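Local coordinates for protein putative mandelate racemase/muconate lactonizing enzyme (Bordetella bronchiseptica, PDB 3DDM) that is of unknown function but belongs to the enolase superfamily, combining an N-terminal alpha-plus-beta domain with a TIM-type beta/alpha barrel, at residues I10-R14 and V45-D49; P112-A116 and L282-G286; R172-V178 and T200-A206; A168-R172 and L352-G358. The protein carries 1 engineered substitution. All coordinates share one frame; numbering follows the deposited sequence.

Contact 1: I10-R14 and V45-D49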
loop_
_atom_site.group_PDB
_atom_site.type_symbol
_atom_site.label_atom_id
_atom_site.label_comp_id
_atom_site.label_asym_id
_atom_site.label_seq_id
_atom_site.Cartn_x
_atom_site.Cartn_y
_atom_site.Cartn_z
ATOM N N ILE A 10 29.861 0.575 -1.408
ATOM C CA ILE A 10 28.978 0.445 -2.561
ATOM C C ILE A 10 28.647 1.823 -3.121
ATOM O O ILE A 10 28.306 2.732 -2.369
ATOM C CB ILE A 10 27.633 -0.209 -2.181
ATOM C CG1 ILE A 10 27.858 -1.373 -1.216
ATOM C CG2 ILE A 10 26.914 -0.680 -3.443
ATOM C CD1 ILE A 10 28.616 -2.516 -1.814
ATOM N N THR A 11 28.730 1.978 -4.436
ATOM C CA THR A 11 28.411 3.257 -5.053
ATOM C C THR A 11 27.557 3.038 -6.293
ATOM O O THR A 11 28.054 3.107 -7.415
ATOM C CB THR A 11 29.683 4.036 -5.454
ATOM O OG1 THR A 11 30.546 4.167 -4.316
ATOM C CG2 THR A 11 29.310 5.435 -5.954
ATOM N N PRO A 12 26.249 2.780 -6.101
ATOM C CA PRO A 12 25.309 2.544 -7.200
ATOM C C PRO A 12 25.442 3.625 -8.260
ATOM O O PRO A 12 25.663 4.787 -7.929
ATOM C CB PRO A 12 23.957 2.585 -6.502
ATOM C CG PRO A 12 24.275 2.096 -5.127
ATOM C CD PRO A 12 25.538 2.832 -4.812
ATOM N N ALA A 13 25.301 3.246 -9.526
ATOM C CA ALA A 13 25.419 4.198 -10.620
ATOM C C ALA A 13 24.237 4.127 -11.573
ATOM O O ALA A 13 23.778 5.145 -12.091
ATOM C CB ALA A 13 26.703 3.948 -11.379
ATOM N N ARG A 14 23.754 2.914 -11.813
ATOM C CA ARG A 14 22.626 2.699 -12.704
ATOM C C ARG A 14 21.768 1.620 -12.076
ATOM O O ARG A 14 22.288 0.617 -11.595
ATOM C CB ARG A 14 23.124 2.263 -14.085
ATOM C CG ARG A 14 22.032 1.861 -15.067
ATOM C CD ARG A 14 22.612 1.602 -16.464
ATOM N NE ARG A 14 22.082 0.385 -17.083
ATOM C CZ ARG A 14 22.364 -0.855 -16.675
ATOM N NH1 ARG A 14 23.179 -1.057 -15.644
ATOM N NH2 ARG A 14 21.821 -1.900 -17.293
ATOM N N VAL A 45 21.501 -3.733 -10.205
ATOM C CA VAL A 45 22.176 -2.524 -9.769
ATOM C C VAL A 45 23.614 -2.538 -10.266
ATOM O O VAL A 45 24.375 -3.447 -9.936
ATOM C CB VAL A 45 22.216 -2.410 -8.245
ATOM C CG1 VAL A 45 23.029 -1.173 -7.854
ATOM C CG2 VAL A 45 20.797 -2.334 -7.689
ATOM N N GLU A 46 23.983 -1.543 -11.066
ATOM C CA GLU A 46 25.344 -1.463 -11.571
ATOM C C GLU A 46 26.200 -0.560 -10.693
ATOM O O GLU A 46 25.822 0.562 -10.356
ATOM C CB GLU A 46 25.390 -0.941 -13.002
ATOM C CG GLU A 46 26.761 -1.146 -13.628
ATOM C CD GLU A 46 26.888 -0.513 -14.992
ATOM O OE1 GLU A 46 25.978 -0.721 -15.826
ATOM O OE2 GLU A 46 27.901 0.183 -15.235
ATOM N N ASP A 47 27.366 -1.082 -10.345
ATOM C CA ASP A 47 28.352 -0.419 -9.507
ATOM C C ASP A 47 29.030 0.729 -10.250
ATOM O O ASP A 47 28.895 0.870 -11.468
ATOM C CB ASP A 47 29.404 -1.455 -9.117
ATOM C CG ASP A 47 30.184 -1.070 -7.902
ATOM O OD1 ASP A 47 31.023 -1.895 -7.472
ATOM O OD2 ASP A 47 29.963 0.043 -7.377
ATOM N N SER A 48 29.768 1.543 -9.505
ATOM C CA SER A 48 30.504 2.661 -10.087
ATOM C C SER A 48 31.726 2.097 -10.827
ATOM O O SER A 48 32.336 2.783 -11.645
ATOM C CB SER A 48 30.967 3.618 -8.990
ATOM O OG SER A 48 31.789 2.937 -8.058
ATOM N N ASP A 49 32.078 0.847 -10.523
ATOM C CA ASP A 49 33.206 0.186 -11.173
ATOM C C ASP A 49 32.710 -0.703 -12.319
ATOM O O ASP A 49 33.502 -1.381 -12.982
ATOM C CB ASP A 49 33.987 -0.678 -10.176
ATOM C CG ASP A 49 34.620 0.137 -9.046
ATOM O OD1 ASP A 49 34.841 1.361 -9.224
ATOM O OD2 ASP A 49 34.914 -0.463 -7.983
#

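Contact 2: P112-A116 and L282-G286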
loop_
_atom_site.group_PDB
_atom_site.type_symbol
_atom_site.label_atom_id
_atom_site.label_comp_id
_atom_site.label_asym_id
_atom_site.label_seq_id
_atom_site.Cartn_x
_atom_site.Cartn_y
_atom_site.Cartn_z
ATOM N N PRO A 112 4.345 -2.026 -1.646
ATOM C CA PRO A 112 5.093 -1.845 -2.893
ATOM C C PRO A 112 6.504 -1.318 -2.632
ATOM O O PRO A 112 7.485 -1.829 -3.182
ATOM C CB PRO A 112 4.238 -0.843 -3.657
ATOM C CG PRO A 112 2.862 -1.232 -3.245
ATOM C CD PRO A 112 2.999 -1.434 -1.755
ATOM N N LEU A 113 6.604 -0.297 -1.786
ATOM C CA LEU A 113 7.898 0.286 -1.450
ATOM C C LEU A 113 8.816 -0.699 -0.727
ATOM O O LEU A 113 9.993 -0.801 -1.058
ATOM C CB LEU A 113 7.701 1.531 -0.589
ATOM C CG LEU A 113 7.207 2.787 -1.300
ATOM C CD1 LEU A 113 6.646 3.753 -0.265
ATOM C CD2 LEU A 113 8.345 3.414 -2.099
ATOM N N ALA A 114 8.296 -1.417 0.264
ATOM C CA ALA A 114 9.130 -2.379 0.983
ATOM C C ALA A 114 9.665 -3.433 0.019
ATOM O O ALA A 114 10.848 -3.804 0.061
ATOM C CB ALA A 114 8.340 -3.048 2.074
ATOM N N GLN A 115 8.776 -3.902 -0.851
ATOM C CA GLN A 115 9.095 -4.916 -1.836
ATOM C C GLN A 115 10.178 -4.434 -2.800
ATOM O O GLN A 115 11.173 -5.137 -3.057
ATOM C CB GLN A 115 7.815 -5.306 -2.579
ATOM C CG GLN A 115 6.916 -6.252 -1.778
ATOM C CD GLN A 115 5.433 -5.881 -1.819
ATOM O OE1 GLN A 115 4.872 -5.593 -2.876
ATOM N NE2 GLN A 115 4.794 -5.909 -0.661
ATOM N N ALA A 116 10.000 -3.233 -3.334
ATOM C CA ALA A 116 11.001 -2.694 -4.241
ATOM C C ALA A 116 12.320 -2.565 -3.479
ATOM O O ALA A 116 13.381 -2.887 -4.010
ATOM C CB ALA A 116 10.557 -1.339 -4.772
ATOM N N LEU A 282 12.204 -12.672 2.147
ATOM C CA LEU A 282 13.259 -11.704 1.882
ATOM C C LEU A 282 13.063 -10.842 0.636
ATOM O O LEU A 282 13.652 -9.771 0.540
ATOM C CB LEU A 282 14.629 -12.399 1.887
ATOM C CG LEU A 282 15.439 -12.550 0.611
ATOM C CD1 LEU A 282 16.809 -13.065 0.962
ATOM C CD2 LEU A 282 14.737 -13.498 -0.331
ATOM N N ALA A 283 12.221 -11.283 -0.297
ATOM C CA ALA A 283 11.953 -10.483 -1.506
ATOM C C ALA A 283 10.755 -9.539 -1.280
ATOM O O ALA A 283 10.498 -8.627 -2.073
ATOM C CB ALA A 283 11.685 -11.387 -2.699
ATOM N N LYS A 284 10.031 -9.767 -0.189
ATOM C CA LYS A 284 8.881 -8.943 0.144
ATOM C C LYS A 284 9.326 -7.832 1.085
ATOM O O LYS A 284 8.910 -6.681 0.933
ATOM C CB LYS A 284 7.803 -9.792 0.809
ATOM C CG LYS A 284 6.442 -9.699 0.143
ATOM C CD LYS A 284 5.436 -10.633 0.802
ATOM C CE LYS A 284 4.023 -10.230 0.465
ATOM N NZ LYS A 284 3.025 -10.923 1.322
ATOM N N TRP A 285 10.175 -8.176 2.055
ATOM C CA TRP A 285 10.678 -7.183 3.004
ATOM C C TRP A 285 12.116 -7.381 3.512
ATOM O O TRP A 285 12.594 -8.506 3.700
ATOM C CB TRP A 285 9.757 -7.075 4.231
ATOM C CG TRP A 285 10.329 -6.126 5.243
ATOM C CD1 TRP A 285 10.245 -4.759 5.225
ATOM C CD2 TRP A 285 11.220 -6.457 6.325
ATOM N NE1 TRP A 285 11.033 -4.217 6.223
ATOM C CE2 TRP A 285 11.641 -5.235 6.911
ATOM C CE3 TRP A 285 11.708 -7.666 6.851
ATOM C CZ2 TRP A 285 12.526 -5.188 7.998
ATOM C CZ3 TRP A 285 12.589 -7.620 7.932
ATOM C CH2 TRP A 285 12.988 -6.383 8.494
ATOM N N GLY A 286 12.789 -6.255 3.739
ATOM C CA GLY A 286 14.137 -6.248 4.274
ATOM C C GLY A 286 15.288 -6.798 3.459
ATOM O O GLY A 286 16.418 -6.315 3.582
HETATM O O HOH W 1 12.005 -3.905 2.853
#

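Contact 3: R172-V178 and T200-A206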
loop_
_atom_site.group_PDB
_atom_site.type_symbol
_atom_site.label_atom_id
_atom_site.label_comp_id
_atom_site.label_asym_id
_atom_site.label_seq_id
_atom_site.Cartn_x
_atom_site.Cartn_y
_atom_site.Cartn_z
ATOM N N ARG A 172 10.568 -34.416 -0.866
ATOM C CA ARG A 172 10.324 -35.259 0.300
ATOM C C ARG A 172 9.563 -34.527 1.424
ATOM O O ARG A 172 9.587 -34.952 2.581
ATOM C CB ARG A 172 11.656 -35.810 0.835
ATOM C CG ARG A 172 12.411 -36.697 -0.151
ATOM C CD ARG A 172 11.645 -37.987 -0.441
ATOM N NE ARG A 172 12.160 -38.709 -1.607
ATOM C CZ ARG A 172 11.701 -38.569 -2.851
ATOM N NH1 ARG A 172 10.704 -37.736 -3.121
ATOM N NH2 ARG A 172 12.240 -39.271 -3.837
ATOM N N ALA A 173 8.893 -33.430 1.073
ATOM C CA ALA A 173 8.098 -32.639 2.020
ATOM C C ALA A 173 7.069 -31.867 1.194
ATOM O O ALA A 173 7.370 -31.405 0.092
ATOM C CB ALA A 173 8.984 -31.680 2.807
ATOM N N PHE A 174 5.855 -31.729 1.721
ATOM C CA PHE A 174 4.787 -31.058 0.982
ATOM C C PHE A 174 3.901 -30.147 1.833
ATOM O O PHE A 174 3.721 -30.382 3.029
ATOM C CB PHE A 174 3.913 -32.123 0.306
ATOM C CG PHE A 174 4.705 -33.184 -0.408
ATOM C CD1 PHE A 174 5.019 -33.051 -1.759
ATOM C CD2 PHE A 174 5.223 -34.268 0.295
ATOM C CE1 PHE A 174 5.846 -33.982 -2.399
ATOM C CE2 PHE A 174 6.052 -35.200 -0.333
ATOM C CZ PHE A 174 6.366 -35.058 -1.680
ATOM N N LYS A 175 3.366 -29.100 1.202
ATOM C CA LYS A 175 2.463 -28.169 1.865
ATOM C C LYS A 175 1.180 -28.051 1.050
ATOM O O LYS A 175 1.222 -27.746 -0.141
ATOM C CB LYS A 175 3.095 -26.783 2.030
ATOM C CG LYS A 175 2.221 -25.822 2.861
ATOM C CD LYS A 175 2.950 -24.547 3.298
ATOM C CE LYS A 175 3.227 -23.616 2.139
ATOM N NZ LYS A 175 3.990 -22.409 2.556
ATOM N N LEU A 176 0.049 -28.302 1.709
ATOM C CA LEU A 176 -1.275 -28.239 1.095
ATOM C C LEU A 176 -1.986 -26.912 1.347
ATOM O O LEU A 176 -1.786 -26.274 2.381
ATOM C CB LEU A 176 -2.163 -29.356 1.649
ATOM C CG LEU A 176 -2.044 -30.791 1.133
ATOM C CD1 LEU A 176 -0.597 -31.135 0.777
ATOM C CD2 LEU A 176 -2.591 -31.728 2.200
ATOM N N LYS A 177 -2.823 -26.514 0.395
ATOM C CA LYS A 177 -3.604 -25.290 0.513
ATOM C C LYS A 177 -4.938 -25.713 1.111
ATOM O O LYS A 177 -5.532 -26.696 0.680
ATOM C CB LYS A 177 -3.872 -24.658 -0.863
ATOM C CG LYS A 177 -2.648 -24.310 -1.707
ATOM C CD LYS A 177 -2.332 -22.819 -1.701
ATOM C CE LYS A 177 -1.307 -22.457 -0.620
ATOM N NZ LYS A 177 -0.972 -20.991 -0.600
ATOM N N VAL A 178 -5.405 -24.977 2.108
ATOM C CA VAL A 178 -6.682 -25.271 2.737
ATOM C C VAL A 178 -7.375 -23.943 2.980
ATOM O O VAL A 178 -6.786 -22.886 2.757
ATOM C CB VAL A 178 -6.493 -25.993 4.083
ATOM C CG1 VAL A 178 -5.783 -27.308 3.864
ATOM C CG2 VAL A 178 -5.697 -25.120 5.039
ATOM N N THR A 200 7.294 -38.588 6.362
ATOM C CA THR A 200 7.316 -37.439 5.461
ATOM C C THR A 200 6.656 -36.188 6.044
ATOM O O THR A 200 5.499 -36.220 6.469
ATOM C CB THR A 200 6.618 -37.782 4.117
ATOM O OG1 THR A 200 7.233 -38.943 3.540
ATOM C CG2 THR A 200 6.731 -36.614 3.136
ATOM N N PRO A 201 7.394 -35.067 6.069
ATOM C CA PRO A 201 6.923 -33.779 6.585
ATOM C C PRO A 201 5.732 -33.246 5.786
ATOM O O PRO A 201 5.814 -33.101 4.570
ATOM C CB PRO A 201 8.147 -32.881 6.428
ATOM C CG PRO A 201 9.278 -33.825 6.535
ATOM C CD PRO A 201 8.817 -34.985 5.709
ATOM N N LEU A 202 4.630 -32.953 6.469
ATOM C CA LEU A 202 3.441 -32.426 5.808
ATOM C C LEU A 202 3.006 -31.117 6.475
ATOM O O LEU A 202 2.940 -31.021 7.703
ATOM C CB LEU A 202 2.298 -33.453 5.853
ATOM C CG LEU A 202 1.006 -33.071 5.116
ATOM C CD1 LEU A 202 1.319 -32.740 3.671
ATOM C CD2 LEU A 202 0.006 -34.210 5.184
ATOM N N MET A 203 2.720 -30.109 5.656
ATOM C CA MET A 203 2.306 -28.804 6.153
ATOM C C MET A 203 0.964 -28.390 5.537
ATOM O O MET A 203 0.461 -29.058 4.635
ATOM C CB MET A 203 3.387 -27.759 5.828
ATOM C CG MET A 203 4.762 -28.063 6.422
ATOM S SD MET A 203 5.699 -29.429 5.626
ATOM C CE MET A 203 7.100 -28.565 5.126
ATOM N N ALA A 204 0.388 -27.296 6.038
ATOM C CA ALA A 204 -0.888 -26.782 5.540
ATOM C C ALA A 204 -0.920 -25.259 5.633
ATOM O O ALA A 204 -0.531 -24.677 6.647
ATOM C CB ALA A 204 -2.043 -27.379 6.329
ATOM N N ASP A 205 -1.393 -24.621 4.565
ATOM C CA ASP A 205 -1.465 -23.166 4.489
ATOM C C ASP A 205 -2.900 -22.715 4.223
ATOM O O ASP A 205 -3.491 -23.079 3.213
ATOM C CB ASP A 205 -0.526 -22.687 3.380
ATOM C CG ASP A 205 -0.445 -21.182 3.285
ATOM O OD1 ASP A 205 -0.415 -20.524 4.341
ATOM O OD2 ASP A 205 -0.394 -20.652 2.152
ATOM N N ALA A 206 -3.457 -21.922 5.136
ATOM C CA ALA A 206 -4.836 -21.434 5.009
ATOM C C ALA A 206 -4.958 -20.020 4.421
ATOM O O ALA A 206 -6.067 -19.559 4.136
ATOM C CB ALA A 206 -5.529 -21.491 6.368
#

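Contact 4: A168-R172 and L352-G358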
loop_
_atom_site.group_PDB
_atom_site.type_symbol
_atom_site.label_atom_id
_atom_site.label_comp_id
_atom_site.label_asym_id
_atom_site.label_seq_id
_atom_site.Cartn_x
_atom_site.Cartn_y
_atom_site.Cartn_z
ATOM N N ALA A 168 7.845 -37.809 -7.213
ATOM C CA ALA A 168 8.603 -38.394 -8.310
ATOM C C ALA A 168 9.716 -37.449 -8.756
ATOM O O ALA A 168 10.802 -37.891 -9.114
ATOM C CB ALA A 168 7.675 -38.699 -9.483
ATOM N N GLU A 169 9.439 -36.149 -8.736
ATOM C CA GLU A 169 10.425 -35.157 -9.138
ATOM C C GLU A 169 11.562 -35.065 -8.135
ATOM O O GLU A 169 12.633 -34.578 -8.471
ATOM C CB GLU A 169 9.764 -33.793 -9.317
ATOM C CG GLU A 169 8.897 -33.717 -10.564
ATOM C CD GLU A 169 7.910 -32.558 -10.552
ATOM O OE1 GLU A 169 8.316 -31.417 -10.243
ATOM O OE2 GLU A 169 6.724 -32.790 -10.869
ATOM N N GLY A 170 11.335 -35.531 -6.908
ATOM C CA GLY A 170 12.391 -35.491 -5.908
ATOM C C GLY A 170 12.056 -34.856 -4.568
ATOM O O GLY A 170 12.894 -34.813 -3.670
ATOM N N TYR A 171 10.828 -34.374 -4.421
ATOM C CA TYR A 171 10.402 -33.730 -3.189
ATOM C C TYR A 171 10.057 -34.699 -2.065
ATOM O O TYR A 171 9.341 -35.676 -2.276
ATOM C CB TYR A 171 9.215 -32.825 -3.492
ATOM C CG TYR A 171 9.631 -31.582 -4.228
ATOM C CD1 TYR A 171 10.280 -30.548 -3.559
ATOM C CD2 TYR A 171 9.446 -31.465 -5.603
ATOM C CE1 TYR A 171 10.742 -29.431 -4.233
ATOM C CE2 TYR A 171 9.908 -30.351 -6.294
ATOM C CZ TYR A 171 10.560 -29.340 -5.600
ATOM O OH TYR A 171 11.074 -28.256 -6.271
ATOM N N ARG A 172 10.568 -34.416 -0.866
ATOM C CA ARG A 172 10.324 -35.259 0.300
ATOM C C ARG A 172 9.563 -34.527 1.424
ATOM O O ARG A 172 9.587 -34.952 2.581
ATOM C CB ARG A 172 11.656 -35.810 0.835
ATOM C CG ARG A 172 12.411 -36.697 -0.151
ATOM C CD ARG A 172 11.645 -37.987 -0.441
ATOM N NE ARG A 172 12.160 -38.709 -1.607
ATOM C CZ ARG A 172 11.701 -38.569 -2.851
ATOM N NH1 ARG A 172 10.704 -37.736 -3.121
ATOM N NH2 ARG A 172 12.240 -39.271 -3.837
ATOM N N LEU A 352 18.119 -26.032 -8.345
ATOM C CA LEU A 352 17.133 -27.101 -8.400
ATOM C C LEU A 352 17.616 -28.322 -9.159
ATOM O O LEU A 352 17.159 -29.433 -8.891
ATOM C CB LEU A 352 15.822 -26.585 -8.998
ATOM C CG LEU A 352 14.988 -25.786 -7.993
ATOM C CD1 LEU A 352 13.693 -25.284 -8.634
ATOM C CD2 LEU A 352 14.689 -26.680 -6.803
ATOM N N ALA A 353 18.544 -28.119 -10.092
ATOM C CA ALA A 353 19.087 -29.221 -10.882
ATOM C C ALA A 353 19.931 -30.175 -10.021
ATOM O O ALA A 353 20.335 -31.249 -10.477
ATOM C CB ALA A 353 19.909 -28.677 -12.047
ATOM N N THR A 354 20.185 -29.783 -8.773
ATOM C CA THR A 354 20.950 -30.623 -7.861
ATOM C C THR A 354 19.993 -31.332 -6.918
ATOM O O THR A 354 20.427 -32.072 -6.034
ATOM C CB THR A 354 21.944 -29.812 -6.988
ATOM O OG1 THR A 354 21.228 -29.143 -5.948
ATOM C CG2 THR A 354 22.687 -28.783 -7.817
ATOM N N LEU A 355 18.693 -31.111 -7.108
ATOM C CA LEU A 355 17.682 -31.721 -6.245
ATOM C C LEU A 355 17.798 -33.233 -6.169
ATOM O O LEU A 355 17.449 -33.950 -7.108
ATOM C CB LEU A 355 16.272 -31.347 -6.705
ATOM C CG LEU A 355 15.130 -32.107 -6.013
ATOM C CD1 LEU A 355 15.163 -31.846 -4.514
ATOM C CD2 LEU A 355 13.796 -31.687 -6.617
ATOM N N HIS A 356 18.281 -33.716 -5.036
ATOM C CA HIS A 356 18.443 -35.140 -4.836
ATOM C C HIS A 356 18.097 -35.459 -3.391
ATOM O O HIS A 356 18.661 -34.873 -2.461
ATOM C CB HIS A 356 19.885 -35.553 -5.155
ATOM C CG HIS A 356 20.084 -37.035 -5.248
ATOM N ND1 HIS A 356 19.163 -37.876 -5.842
ATOM C CD2 HIS A 356 21.117 -37.823 -4.858
ATOM C CE1 HIS A 356 19.620 -39.116 -5.814
ATOM N NE2 HIS A 356 20.804 -39.111 -5.223
ATOM N N GLU A 357 17.148 -36.377 -3.214
ATOM C CA GLU A 357 16.710 -36.784 -1.888
ATOM C C GLU A 357 16.173 -35.569 -1.136
ATOM O O GLU A 357 16.627 -35.231 -0.048
ATOM C CB GLU A 357 17.885 -37.430 -1.138
ATOM C CG GLU A 357 17.592 -37.840 0.300
ATOM C CD GLU A 357 18.235 -36.903 1.314
ATOM O OE1 GLU A 357 17.941 -37.039 2.526
ATOM O OE2 GLU A 357 19.038 -36.036 0.890
ATOM N N GLY A 358 15.206 -34.902 -1.747
ATOM C CA GLY A 358 14.610 -33.733 -1.131
ATOM C C GLY A 358 15.559 -32.625 -0.704
ATOM O O GLY A 358 15.168 -31.764 0.090
#

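Contact 1: I10-R14 and V45-D49
R14 and E46 face each other on the same side of the sheet, and the path of R14 shows how. Its CB lies 4.1 Å from E46 CB, the two residues forming a hydrogen-bonded antiparallel pair. CG stands anti to the backbone N (chi1 174°), starting the chain off extended, and CD passes 4.1 Å from E46 OE1. A bend at chi3 then turns the guanidinium back. NH1 reaches E46 OE1 in a salt bridge of 2.8 Å, the guanidinium and carboxylate planes being 53° apart, while E46 CB sits in plane at the guanidinium edge. NH2 has a long, weak ion pair with E44.

The backbone beneath makes a classic beta bulge in the N-terminal domain's three-stranded antiparallel sheet: A13 and R14 both oppose E46. E46 O accepts from A13 N at 2.9 Å and, weakly, from R14 N; E46 N donates to R14 O at 2.8 Å. Long charged residues suit this partly exposed face. On the buried side, P12 CB rests against V45 CG1, and V45 continues onto helix 110-131. Farther out, S48 OG comes within 3.5 Å of T11 CB, while D47 OD2 takes the S48 N-H from above its carboxylate plane and OD1 salt-bridges R131.

Contact 2: P112-A116 and L282-G286
Helix 110-131 presents one turn to the irregular loop 282-286, whose first three residues coil like a helix but lack its regular hydrogen bonds, and the backbones close in until the CA atoms of Q115 and K284 are 4.5 Å apart. This is an interdomain seam of the enolase fold: a helix of the N-terminal domain lies on the loop that follows barrel strand 275-278. K284 O points into the helix and meets Q115 CA at 3.3 Å in a CA-H...O contact.

A114 points its small methyl toward the loop; CB touches W285 CD1 at 4.1 Å, lying at the edge of the indole near its plane. Q115 CG, anti to the carbonyl carbon (chi1 -78°), packs 4.0 Å from K284 CG, so two aliphatic stems meet while their polar ends find partners beyond. K284 NZ salt-bridges E258 and donates to Q106 O of the second subunit, and the side chain makes a cation-pi contact with W58; Q115 OE1 accepts from R69. G286 takes a positive phi (67°), a conformation glycine adopts readily. Its N-H is given to a water 2.6 Å from G286 N, and that water donates in turn to A114 O at 3.0 Å.

Contact 3: R172-V178 and T200-A206
K177 NZ is gripped by two oxygens: D205 OD2, at 2.8 Å in a salt bridge that uses the anti lone pair of the carboxylate, and N207 OD1 just past the second strand. The two side chains lie side by side and point the same way. Bends at chi2 (-103°) and chi3 (94°) turn the lysine tip across to the D205 carboxylate. K175, on the same face, lays its CD 3.9 Å from D205 CB and sends NZ on to E231 and to Y150 OH.

Beneath them run strands 174-177 and 202-205, parallel neighbours in the barrel joined by helix 182-196 as a beta-alpha-beta unit. The backbone ladder includes M203 N to F174 O (2.8 Å), L176 N to M203 O (3.1 Å) and D205 N to L176 O (2.8 Å).

The opposite face is apolar and meets the outer helices. L176 CD1 touches L202 CD1 at 3.8 Å, and T200 CG2 comes to the edge of the F174 ring, in its plane. Leucine and phenylalanine fill this layer against helix 182-196, with small A204 in register beside L176. The K-x-K pattern of K175 and K177 recalls that of muconate lactonizing enzymes. The chemistry implies a two-sided sheet: apolar toward the helices, and bearing on its other face lysines probably held in place by the carboxylates of D205 and E231, with N207 and Y150 as further partners.

Contact 4: A168-R172 and L352-G358
Apolar contact comes first, between L355 and the ring of Y171. L355 CD2 sits over one face of the ring, 4.3 Å from its centroid and 17° off the normal, a CH-pi contact in which the two side chains cross at about a right angle. With CG anti to the backbone N (chi1 171°), the leucine extends toward the end of helix 159-169, and CD2 also rests 3.6 Å from E169 O. L352 CD2 approaches Y171 OH at 4.0 Å. A flat, broad tyrosine suits the place, since it also packs on V149 and A151 of strand 146-154.

Polar links are few. G358 N donates to G170 O at 3.0 Å, a weak bond with a poor angle. R172 curls back so that NH1 donates to Y171 O and also to A167 O, while G170 O stands over one face of its guanidinium. R172 CG lies 3.7 Å from G358 N.

Backbone shape supplies the rest. G170 ends helix 159-169 in a Schellman motif, with a positive phi (128°) to which glycine is well fitted, and G358, also at positive phi, lets segment 352-358 run close beside R172. The helix-to-strand turn of the barrel is thus joined to the loop before strand 359-361 mainly by dispersion and close backbone fit, with only one weak hydrogen bond between the segments and the charged side chains of E169, R172 and E357 on the exposed side.

How the contacts relate
Contacts 2 and 3 are buried, whereas contacts 1 and 4 are partly buried with charged or polar groups on their exposed sides. Contact 3 is a regular ladder between neighbouring barrel strands; contact 1 pairs strands too, but antiparallel, bulged and in the other domain. Contact 2 alone joins the two domains, relying on van der Waals packing and a bridging water. Contacts 3 and 4 share R172, where the turn after helix 159-169 enters strand 174-177, and contact 3 is nested within the chain loop that contact 4 closes. Contacts 1 and 3, with centres 41 Å apart, lie on opposite sides of the chain's centre.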